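Local coordinates for protein xylose isomerase-like TIM barrel (Anabaena variabilis ATCC 29413, PDB 2QW5) that binds zinc and D-xylose in a TIM barrel and probably acts as a sugar isomerase or epimerase, at residues A[15-20]-A[282-287]; A[301-306]-A[313-318]; A[211-216]-A[241-246]. All coordinates share one frame; numbering follows the deposited sequence.

Interaction 1 (A[15-20]-A[282-287]). With XLS (D-xylose), chain C.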
loop_
_atom_site.group_PDB
_atom_site.type_symbol
_atom_site.label_atom_id
_atom_site.label_comp_id
_atom_site.label_asym_id
_atom_site.label_seq_id
_atom_site.Cartn_x
_atom_site.Cartn_y
_atom_site.Cartn_z
ATOM N N PHE A 15 19.303 -10.689 -20.115
ATOM C CA PHE A 15 17.941 -11.060 -20.561
ATOM C C PHE A 15 16.836 -10.208 -19.912
ATOM O O PHE A 15 15.689 -10.394 -20.264
ATOM C CB PHE A 15 17.652 -12.582 -20.481
ATOM C CG PHE A 15 17.677 -13.246 -21.822
ATOM C CD1 PHE A 15 18.821 -13.159 -22.624
ATOM C CD2 PHE A 15 16.547 -13.921 -22.309
ATOM C CE1 PHE A 15 18.856 -13.739 -23.888
ATOM C CE2 PHE A 15 16.561 -14.502 -23.601
ATOM C CZ PHE A 15 17.731 -14.428 -24.374
ATOM N N PHE A 16 17.173 -9.292 -18.974
ATOM C CA PHE A 16 16.189 -8.270 -18.500
ATOM C C PHE A 16 15.646 -7.323 -19.603
ATOM O O PHE A 16 14.735 -6.528 -19.345
ATOM C CB PHE A 16 16.769 -7.448 -17.358
ATOM C CG PHE A 16 16.991 -8.223 -16.086
ATOM C CD1 PHE A 16 16.151 -9.275 -15.694
ATOM C CD2 PHE A 16 17.997 -7.837 -15.216
ATOM C CE1 PHE A 16 16.302 -9.904 -14.480
ATOM C CE2 PHE A 16 18.164 -8.509 -14.006
ATOM C CZ PHE A 16 17.303 -9.528 -13.634
HETATM N N MSE A 17 16.249 -7.354 -20.803
HETATM C CA MSE A 17 15.713 -6.684 -21.978
HETATM C C MSE A 17 14.370 -7.357 -22.350
HETATM O O MSE A 17 13.526 -6.721 -22.983
HETATM C CB MSE A 17 16.672 -6.803 -23.154
HETATM C CG MSE A 17 16.222 -6.110 -24.486
HETATM SE SE MSE A 17 16.011 -4.226 -24.216
HETATM C CE MSE A 17 17.779 -3.715 -24.599
ATOM N N PHE A 18 14.196 -8.640 -21.983
ATOM C CA PHE A 18 13.021 -9.436 -22.356
ATOM C C PHE A 18 12.182 -10.033 -21.238
ATOM O O PHE A 18 10.955 -10.141 -21.379
ATOM C CB PHE A 18 13.484 -10.637 -23.224
ATOM C CG PHE A 18 14.447 -10.276 -24.302
ATOM C CD1 PHE A 18 14.038 -9.546 -25.398
ATOM C CD2 PHE A 18 15.771 -10.676 -24.241
ATOM C CE1 PHE A 18 14.944 -9.194 -26.411
ATOM C CE2 PHE A 18 16.680 -10.327 -25.239
ATOM C CZ PHE A 18 16.260 -9.595 -26.341
ATOM N N THR A 19 12.820 -10.452 -20.137
ATOM C CA THR A 19 12.132 -11.270 -19.155
ATOM C C THR A 19 12.851 -11.400 -17.835
ATOM O O THR A 19 14.002 -11.028 -17.740
ATOM C CB THR A 19 11.983 -12.698 -19.742
ATOM O OG1 THR A 19 11.071 -13.470 -18.965
ATOM C CG2 THR A 19 13.347 -13.419 -19.857
ATOM N N THR A 20 12.137 -11.873 -16.816
ATOM C CA THR A 20 12.742 -12.257 -15.513
ATOM C C THR A 20 12.698 -13.807 -15.314
ATOM O O THR A 20 13.156 -14.333 -14.271
ATOM C CB THR A 20 12.073 -11.560 -14.304
ATOM O OG1 THR A 20 10.738 -12.028 -14.161
ATOM C CG2 THR A 20 12.078 -10.080 -14.457
ATOM N N ILE A 282 20.345 -3.739 -19.306
ATOM C CA ILE A 282 19.266 -2.840 -19.619
ATOM C C ILE A 282 17.949 -3.532 -19.163
ATOM O O ILE A 282 17.648 -4.678 -19.567
ATOM C CB ILE A 282 19.248 -2.519 -21.156
ATOM C CG1 ILE A 282 20.530 -1.727 -21.537
ATOM C CG2 ILE A 282 17.974 -1.722 -21.546
ATOM C CD1 ILE A 282 20.643 -1.422 -23.035
ATOM N N PHE A 283 17.185 -2.807 -18.349
ATOM C CA PHE A 283 15.910 -3.248 -17.803
ATOM C C PHE A 283 14.835 -2.696 -18.726
ATOM O O PHE A 283 14.525 -1.522 -18.700
ATOM C CB PHE A 283 15.719 -2.730 -16.375
ATOM C CG PHE A 283 16.562 -3.444 -15.379
ATOM C CD1 PHE A 283 17.916 -3.185 -15.301
ATOM C CD2 PHE A 283 16.018 -4.396 -14.538
ATOM C CE1 PHE A 283 18.729 -3.849 -14.365
ATOM C CE2 PHE A 283 16.843 -5.049 -13.574
ATOM C CZ PHE A 283 18.190 -4.765 -13.527
ATOM N N ASN A 284 14.284 -3.531 -19.593
ATOM C CA ASN A 284 13.230 -3.045 -20.494
ATOM C C ASN A 284 11.941 -2.739 -19.689
ATOM O O ASN A 284 11.751 -3.253 -18.588
ATOM C CB ASN A 284 13.031 -4.057 -21.622
ATOM C CG ASN A 284 12.271 -3.495 -22.791
ATOM O OD1 ASN A 284 12.014 -2.292 -22.838
ATOM N ND2 ASN A 284 11.908 -4.367 -23.766
ATOM N N ALA A 285 11.090 -1.853 -20.193
ATOM C CA ALA A 285 9.794 -1.557 -19.538
ATOM C C ALA A 285 8.804 -2.726 -19.792
ATOM O O ALA A 285 7.859 -2.628 -20.568
ATOM C CB ALA A 285 9.243 -0.190 -19.975
ATOM N N ILE A 286 9.088 -3.856 -19.125
ATOM C CA ILE A 286 8.289 -5.067 -19.196
ATOM C C ILE A 286 7.509 -5.090 -17.898
ATOM O O ILE A 286 7.974 -4.496 -16.881
ATOM C CB ILE A 286 9.124 -6.414 -19.395
ATOM C CG1 ILE A 286 10.183 -6.600 -18.296
ATOM C CG2 ILE A 286 9.739 -6.443 -20.793
ATOM C CD1 ILE A 286 10.881 -7.986 -18.302
ATOM N N PRO A 287 6.373 -5.806 -17.867
ATOM C CA PRO A 287 5.557 -5.854 -16.638
ATOM C C PRO A 287 6.324 -6.114 -15.327
ATOM O O PRO A 287 6.008 -5.497 -14.303
ATOM C CB PRO A 287 4.568 -6.971 -16.945
ATOM C CG PRO A 287 4.326 -6.810 -18.425
ATOM C CD PRO A 287 5.720 -6.584 -18.954
HETATM C C1 XLS C . 18.401 -5.311 -10.090
HETATM C C2 XLS C . 18.578 -6.674 -9.431
HETATM C C3 XLS C . 17.257 -7.518 -9.342
HETATM C C4 XLS C . 17.449 -9.006 -9.560
HETATM O O1 XLS C . 19.089 -4.111 -9.719
HETATM O O2 XLS C . 19.669 -7.396 -10.002
HETATM O O3 XLS C . 16.163 -7.178 -10.194
HETATM O O4 XLS C . 18.481 -9.444 -8.724
#
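Phe283 touches the bound D-xylose through the tip of its ring, with CZ 3.5 Å from C1 of the sugar, and Phe16 backs this ring from segment 15-20. Both rings swing out on the side of their backbone N, CG anti to the carbonyl carbon, so the two side chains run alongside each other in the same direction. Their planes are 29° from parallel but slid apart, and the main touch is Phe16 CD2 over one face of Phe283, 3.4 Å from CE2. Phe289 meets both rings edge-to-face.

Behind the aromatic pair the backbones are tied by Asn284. Its N donates to Phe16 O at 3.0 Å, nearly straight at 163° although the donor stands above the carbonyl plane. With CG anti to the backbone N, its amide turns so that ND2 reaches Met17 O at 3.0 Å, within the carbonyl plane; ND2 also donates to Phe300 O. The selenomethionine Met17, its chain bent at chi2 and chi3, brings CE back to 3.7 Å from Ile282 CG2. Farther along, Ile286 CD1 rests on Thr19 CA at 3.6 Å.

Two successive carbonyls at the end of a 3-10 turn are thus satisfied by one asparagine in a buried setting. This fixes the loop after the last barrel strand against the loop after the first, and with it the apolar wall that Phe283 offers to the sugar.

Interaction 2 (A[301-306]-A[313-318])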
loop_
_atom_site.group_PDB
_atom_site.type_symbol
_atom_site.label_atom_id
_atom_site.label_comp_id
_atom_site.label_asym_id
_atom_site.label_seq_id
_atom_site.Cartn_x
_atom_site.Cartn_y
_atom_site.Cartn_z
ATOM N N TRP A 301 10.110 -2.003 -27.671
ATOM C CA TRP A 301 9.248 -3.103 -28.075
ATOM C C TRP A 301 10.024 -4.295 -28.600
ATOM O O TRP A 301 11.006 -4.141 -29.312
ATOM C CB TRP A 301 8.160 -2.675 -29.051
ATOM C CG TRP A 301 8.625 -2.070 -30.296
ATOM C CD1 TRP A 301 8.877 -0.768 -30.504
ATOM C CD2 TRP A 301 8.815 -2.727 -31.563
ATOM N NE1 TRP A 301 9.272 -0.563 -31.795
ATOM C CE2 TRP A 301 9.216 -1.742 -32.477
ATOM C CE3 TRP A 301 8.710 -4.053 -31.996
ATOM C CZ2 TRP A 301 9.521 -2.019 -33.814
ATOM C CZ3 TRP A 301 9.014 -4.345 -33.342
ATOM C CH2 TRP A 301 9.422 -3.320 -34.229
ATOM N N ILE A 302 9.569 -5.474 -28.213
ATOM C CA ILE A 302 10.257 -6.716 -28.517
ATOM C C ILE A 302 9.691 -7.281 -29.828
ATOM O O ILE A 302 8.525 -7.658 -29.850
ATOM C CB ILE A 302 10.133 -7.708 -27.376
ATOM C CG1 ILE A 302 10.726 -7.112 -26.090
ATOM C CG2 ILE A 302 10.900 -9.001 -27.726
ATOM C CD1 ILE A 302 10.221 -7.811 -24.783
ATOM N N PRO A 303 10.509 -7.333 -30.909
ATOM C CA PRO A 303 10.011 -7.869 -32.181
ATOM C C PRO A 303 9.450 -9.286 -32.056
ATOM O O PRO A 303 10.075 -10.140 -31.424
ATOM C CB PRO A 303 11.252 -7.836 -33.077
ATOM C CG PRO A 303 12.033 -6.704 -32.556
ATOM C CD PRO A 303 11.918 -6.918 -31.065
ATOM N N ASP A 304 8.237 -9.451 -32.594
ATOM C CA ASP A 304 7.404 -10.681 -32.575
ATOM C C ASP A 304 6.475 -10.766 -31.361
ATOM O O ASP A 304 5.326 -11.200 -31.522
ATOM C CB ASP A 304 8.177 -11.986 -32.866
ATOM C CG ASP A 304 8.685 -12.040 -34.311
ATOM O OD1 ASP A 304 7.838 -11.961 -35.231
ATOM O OD2 ASP A 304 9.914 -12.156 -34.528
ATOM N N GLU A 305 6.926 -10.329 -30.181
ATOM C CA GLU A 305 6.044 -10.305 -29.021
ATOM C C GLU A 305 5.124 -9.105 -29.105
ATOM O O GLU A 305 3.887 -9.263 -29.119
ATOM C CB GLU A 305 6.812 -10.268 -27.706
ATOM C CG GLU A 305 5.882 -10.197 -26.467
ATOM C CD GLU A 305 6.628 -10.101 -25.170
ATOM O OE1 GLU A 305 7.862 -10.310 -25.172
ATOM O OE2 GLU A 305 5.964 -9.826 -24.147
ATOM N N ASP A 306 5.733 -7.917 -29.133
ATOM C CA ASP A 306 4.993 -6.670 -29.130
ATOM C C ASP A 306 4.725 -6.216 -30.554
ATOM O O ASP A 306 5.525 -6.507 -31.446
ATOM C CB ASP A 306 5.787 -5.579 -28.427
ATOM C CG ASP A 306 6.107 -5.914 -26.987
ATOM O OD1 ASP A 306 5.188 -6.272 -26.216
ATOM O OD2 ASP A 306 7.285 -5.741 -26.618
ATOM N N ASN A 313 13.170 -0.311 -30.955
ATOM C CA ASN A 313 12.856 -1.669 -30.524
ATOM C C ASN A 313 13.991 -2.197 -29.640
ATOM O O ASN A 313 15.035 -1.550 -29.505
ATOM C CB ASN A 313 12.449 -2.593 -31.695
ATOM C CG ASN A 313 13.589 -3.064 -32.582
ATOM O OD1 ASN A 313 14.727 -3.242 -32.175
ATOM N ND2 ASN A 313 13.237 -3.333 -33.829
ATOM N N ALA A 314 13.758 -3.364 -29.056
ATOM C CA ALA A 314 14.720 -4.016 -28.158
ATOM C C ALA A 314 16.102 -4.233 -28.786
ATOM O O ALA A 314 17.127 -4.031 -28.144
ATOM C CB ALA A 314 14.131 -5.368 -27.652
ATOM N N TYR A 315 16.125 -4.600 -30.074
ATOM C CA TYR A 315 17.367 -4.855 -30.795
ATOM C C TYR A 315 18.116 -3.597 -31.165
ATOM O O TYR A 315 19.342 -3.578 -31.121
ATOM C CB TYR A 315 17.101 -5.723 -32.038
ATOM C CG TYR A 315 16.554 -7.093 -31.730
ATOM C CD1 TYR A 315 17.066 -7.864 -30.684
ATOM C CD2 TYR A 315 15.613 -7.681 -32.562
ATOM C CE1 TYR A 315 16.587 -9.113 -30.405
ATOM C CE2 TYR A 315 15.117 -8.964 -32.300
ATOM C CZ TYR A 315 15.622 -9.676 -31.227
ATOM O OH TYR A 315 15.176 -10.928 -30.947
ATOM N N ASP A 316 17.376 -2.545 -31.517
ATOM C CA ASP A 316 17.954 -1.227 -31.765
ATOM C C ASP A 316 18.759 -0.776 -30.539
ATOM O O ASP A 316 19.913 -0.395 -30.666
ATOM C CB ASP A 316 16.871 -0.172 -32.069
ATOM C CG ASP A 316 16.036 -0.516 -33.303
ATOM O OD1 ASP A 316 16.552 -1.139 -34.259
ATOM O OD2 ASP A 316 14.843 -0.157 -33.310
ATOM N N ILE A 317 18.136 -0.842 -29.365
ATOM C CA ILE A 317 18.798 -0.422 -28.121
ATOM C C ILE A 317 20.022 -1.311 -27.808
ATOM O O ILE A 317 21.080 -0.782 -27.450
ATOM C CB ILE A 317 17.790 -0.345 -26.950
ATOM C CG1 ILE A 317 16.715 0.729 -27.235
ATOM C CG2 ILE A 317 18.466 -0.032 -25.596
ATOM C CD1 ILE A 317 17.236 2.146 -27.486
ATOM N N ALA A 318 19.865 -2.628 -27.970
ATOM C CA ALA A 318 20.957 -3.608 -27.729
ATOM C C ALA A 318 22.183 -3.328 -28.606
ATOM O O ALA A 318 23.327 -3.340 -28.135
ATOM C CB ALA A 318 20.456 -5.047 -27.960
#
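A capping box opens the C-terminal helix 314-332, and the loop 301-306 folds back against this N-terminal end. Asn313 is the N-cap: its OD1 accepts from Asp316 N at 2.8 Å, in the carbonyl plane, and more weakly from Tyr315 N. In return Asn313 N donates to Asp316 OD2 at 2.9 Å, almost straight at 173° but from above the carboxylate plane.

The loop covers this cap with Trp301. Its indole takes the crowded position between backbone N and carbonyl carbon (chi1 58°), which lays one face against Asn313; Asn313 CB sits 3.6 Å from the centroid of the six-membered ring of Trp301 in a CH-pi contact, the amide plane perpendicular to the indole. Trp301 NE1 is held by Tyr311 O. An alanine here would lose the indole face over Asn313 CB and the NE1 bond to Tyr311 O, and would probably leave the cap less firmly held. Next to it, Pro303 CG lies 3.7 Å from Tyr315 CD2, while the Tyr315 hydroxyl is hydrogen-bonded to His36 ND1.

The backbone adds Ala314 N to Trp301 O at 2.9 Å, and Asp306 OD2 grips Ile302 N with its anti lone pair, 2.8 Å away. The first helix amides thus find acceptors in the N-cap side chain and loop carbonyl, and Asp306, also salt-bridged to Lys299, is likely to remain ionised.

Interaction 3 (A[211-216]-A[241-246]). With ZN (zinc ion), chain D.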
loop_
_atom_site.group_PDB
_atom_site.type_symbol
_atom_site.label_atom_id
_atom_site.label_comp_id
_atom_site.label_asym_id
_atom_site.label_seq_id
_atom_site.Cartn_x
_atom_site.Cartn_y
_atom_site.Cartn_z
ATOM N N VAL A 211 33.570 -15.540 -2.716
ATOM C CA VAL A 211 32.514 -14.559 -2.478
ATOM C C VAL A 211 33.096 -13.164 -2.703
ATOM O O VAL A 211 33.868 -12.650 -1.905
ATOM C CB VAL A 211 31.891 -14.666 -1.070
ATOM C CG1 VAL A 211 30.763 -13.584 -0.888
ATOM C CG2 VAL A 211 31.335 -16.098 -0.802
ATOM N N GLY A 212 32.723 -12.556 -3.820
ATOM C CA GLY A 212 33.189 -11.223 -4.178
ATOM C C GLY A 212 32.076 -10.313 -4.637
ATOM O O GLY A 212 30.946 -10.369 -4.114
ATOM N N VAL A 213 32.402 -9.461 -5.611
ATOM C CA VAL A 213 31.470 -8.410 -6.019
ATOM C C VAL A 213 31.262 -8.283 -7.510
ATOM O O VAL A 213 32.112 -8.665 -8.307
ATOM C CB VAL A 213 31.949 -6.999 -5.499
ATOM C CG1 VAL A 213 32.457 -7.088 -4.086
ATOM C CG2 VAL A 213 33.031 -6.421 -6.341
ATOM N N VAL A 214 30.100 -7.732 -7.838
ATOM C CA VAL A 214 29.842 -7.190 -9.159
ATOM C C VAL A 214 29.716 -5.678 -8.910
ATOM O O VAL A 214 29.074 -5.268 -7.930
ATOM C CB VAL A 214 28.579 -7.732 -9.846
ATOM C CG1 VAL A 214 27.356 -7.763 -8.892
ATOM C CG2 VAL A 214 28.328 -6.940 -11.120
ATOM N N ILE A 215 30.374 -4.867 -9.750
ATOM C CA ILE A 215 30.213 -3.423 -9.745
ATOM C C ILE A 215 29.370 -3.102 -10.974
ATOM O O ILE A 215 29.787 -3.415 -12.083
ATOM C CB ILE A 215 31.545 -2.646 -9.790
ATOM C CG1 ILE A 215 32.485 -3.060 -8.634
ATOM C CG2 ILE A 215 31.262 -1.112 -9.729
ATOM C CD1 ILE A 215 33.839 -2.438 -8.763
ATOM N N ASP A 216 28.197 -2.509 -10.738
ATOM C CA ASP A 216 27.218 -2.086 -11.763
ATOM C C ASP A 216 27.276 -0.554 -11.735
ATOM O O ASP A 216 27.068 0.051 -10.658
ATOM C CB ASP A 216 25.853 -2.616 -11.368
ATOM C CG ASP A 216 24.691 -2.082 -12.232
ATOM O OD1 ASP A 216 24.606 -0.870 -12.494
ATOM O OD2 ASP A 216 23.820 -2.893 -12.570
ATOM N N GLY A 241 41.336 -10.213 -4.829
ATOM C CA GLY A 241 40.841 -11.207 -5.752
ATOM C C GLY A 241 39.330 -11.336 -5.665
ATOM O O GLY A 241 38.820 -12.433 -5.852
ATOM N N ARG A 242 38.620 -10.228 -5.429
ATOM C CA ARG A 242 37.155 -10.208 -5.270
ATOM C C ARG A 242 36.358 -9.390 -6.287
ATOM O O ARG A 242 35.152 -9.213 -6.083
ATOM C CB ARG A 242 36.810 -9.781 -3.841
ATOM C CG ARG A 242 37.060 -10.885 -2.879
ATOM C CD ARG A 242 36.893 -10.472 -1.453
ATOM N NE ARG A 242 36.136 -11.494 -0.740
ATOM C CZ ARG A 242 36.038 -11.640 0.576
ATOM N NH1 ARG A 242 36.688 -10.865 1.424
ATOM N NH2 ARG A 242 35.281 -12.611 1.038
ATOM N N LEU A 243 36.997 -8.919 -7.370
ATOM C CA LEU A 243 36.307 -8.169 -8.416
ATOM C C LEU A 243 35.967 -9.182 -9.471
ATOM O O LEU A 243 36.676 -9.343 -10.432
ATOM C CB LEU A 243 37.130 -6.981 -8.927
ATOM C CG LEU A 243 36.518 -6.016 -9.975
ATOM C CD1 LEU A 243 35.071 -5.715 -9.772
ATOM C CD2 LEU A 243 37.306 -4.725 -9.957
ATOM N N HIS A 244 34.835 -9.860 -9.269
ATOM C CA HIS A 244 34.424 -10.953 -10.132
ATOM C C HIS A 244 33.673 -10.602 -11.389
ATOM O O HIS A 244 33.588 -11.437 -12.297
ATOM C CB HIS A 244 33.607 -11.961 -9.332
ATOM C CG HIS A 244 34.350 -12.562 -8.173
ATOM N ND1 HIS A 244 35.710 -12.784 -8.196
ATOM C CD2 HIS A 244 33.904 -13.092 -7.015
ATOM C CE1 HIS A 244 36.071 -13.371 -7.068
ATOM N NE2 HIS A 244 34.993 -13.587 -6.343
ATOM N N TYR A 245 33.074 -9.415 -11.448
ATOM C CA TYR A 245 32.190 -9.081 -12.578
ATOM C C TYR A 245 31.923 -7.596 -12.655
ATOM O O TYR A 245 32.038 -6.905 -11.658
ATOM C CB TYR A 245 30.880 -9.825 -12.366
ATOM C CG TYR A 245 29.952 -9.989 -13.556
ATOM C CD1 TYR A 245 30.379 -10.553 -14.765
ATOM C CD2 TYR A 245 28.597 -9.716 -13.420
ATOM C CE1 TYR A 245 29.452 -10.805 -15.823
ATOM C CE2 TYR A 245 27.688 -9.952 -14.467
ATOM C CZ TYR A 245 28.113 -10.486 -15.644
ATOM O OH TYR A 245 27.197 -10.674 -16.642
ATOM N N VAL A 246 31.528 -7.116 -13.834
ATOM C CA VAL A 246 31.298 -5.679 -14.081
ATOM C C VAL A 246 30.119 -5.541 -15.044
ATOM O O VAL A 246 30.078 -6.256 -16.050
ATOM C CB VAL A 246 32.535 -4.977 -14.698
ATOM C CG1 VAL A 246 32.210 -3.539 -15.126
ATOM C CG2 VAL A 246 33.695 -4.939 -13.723
HETATM ZN ZN ZN D . 22.832 -4.886 -12.031
HETATM O O HOH W 1 20.976 -4.367 -11.393
#
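Asp216 extends CG anti to its backbone N (chi1 172°), which carries OD2 to 2.3 Å from the zinc ion; Glu183, Gln247, Glu281 and a water complete the coordination. At the other end of the pairing, Arg242 bends at chi3 (136°) and turns NE onto Val211 O, 2.8 Å away and nearly along the C=O axis, while its NH2 adds a weak bond to the same oxygen. Between these ends the strands run parallel. Val213 N donates to Arg242 O at 2.8 Å, and Ile215 N to Tyr245 O at 3.3 Å. A beta bulge shifts the register between Val213 and Val214, so that Val213 O receives only weak bonds, from His244 N and Tyr245 N. Gly212 suits the crowded site beside it, where a CB would collide with Arg242 O and the His244 ring. Val214 CG2 packs on Tyr245 CD2 at 3.6 Å on the face turned into the barrel, and Tyr245 OH goes on to Glu49 and Ser85. On the outer face Ile215 CD1 meets Leu243 CD1 at 3.6 Å. That face is covered by helices 196-203 and 227-240, while strand 211-216 has strand 179-182 as its other neighbour and strand 243-248 is flanked on its far side by strand 278-280.

In the fold
Following the chain from the N terminus, interaction 1 begins in the loop after the first barrel strand, 11-14, and closes only after the eighth, 278-280, so it joins the loops that follow the first and last strands, where the barrel closes, across 261 intervening residues. Nested inside that long loop, interaction 3 closes a short, mostly helical crossover between neighbouring strands 211-216 and 243-248, on the opposite side of the chain's centre. Interaction 2 follows in series, fastening the loop 301-306 to the start of helix 314-332. Interactions 1 and 2 touch directly, Met17 and Ile282 packing on Ile317. Interactions 1 and 3 do not touch, but Phe283 and Asp216 both reach the zinc-sugar site.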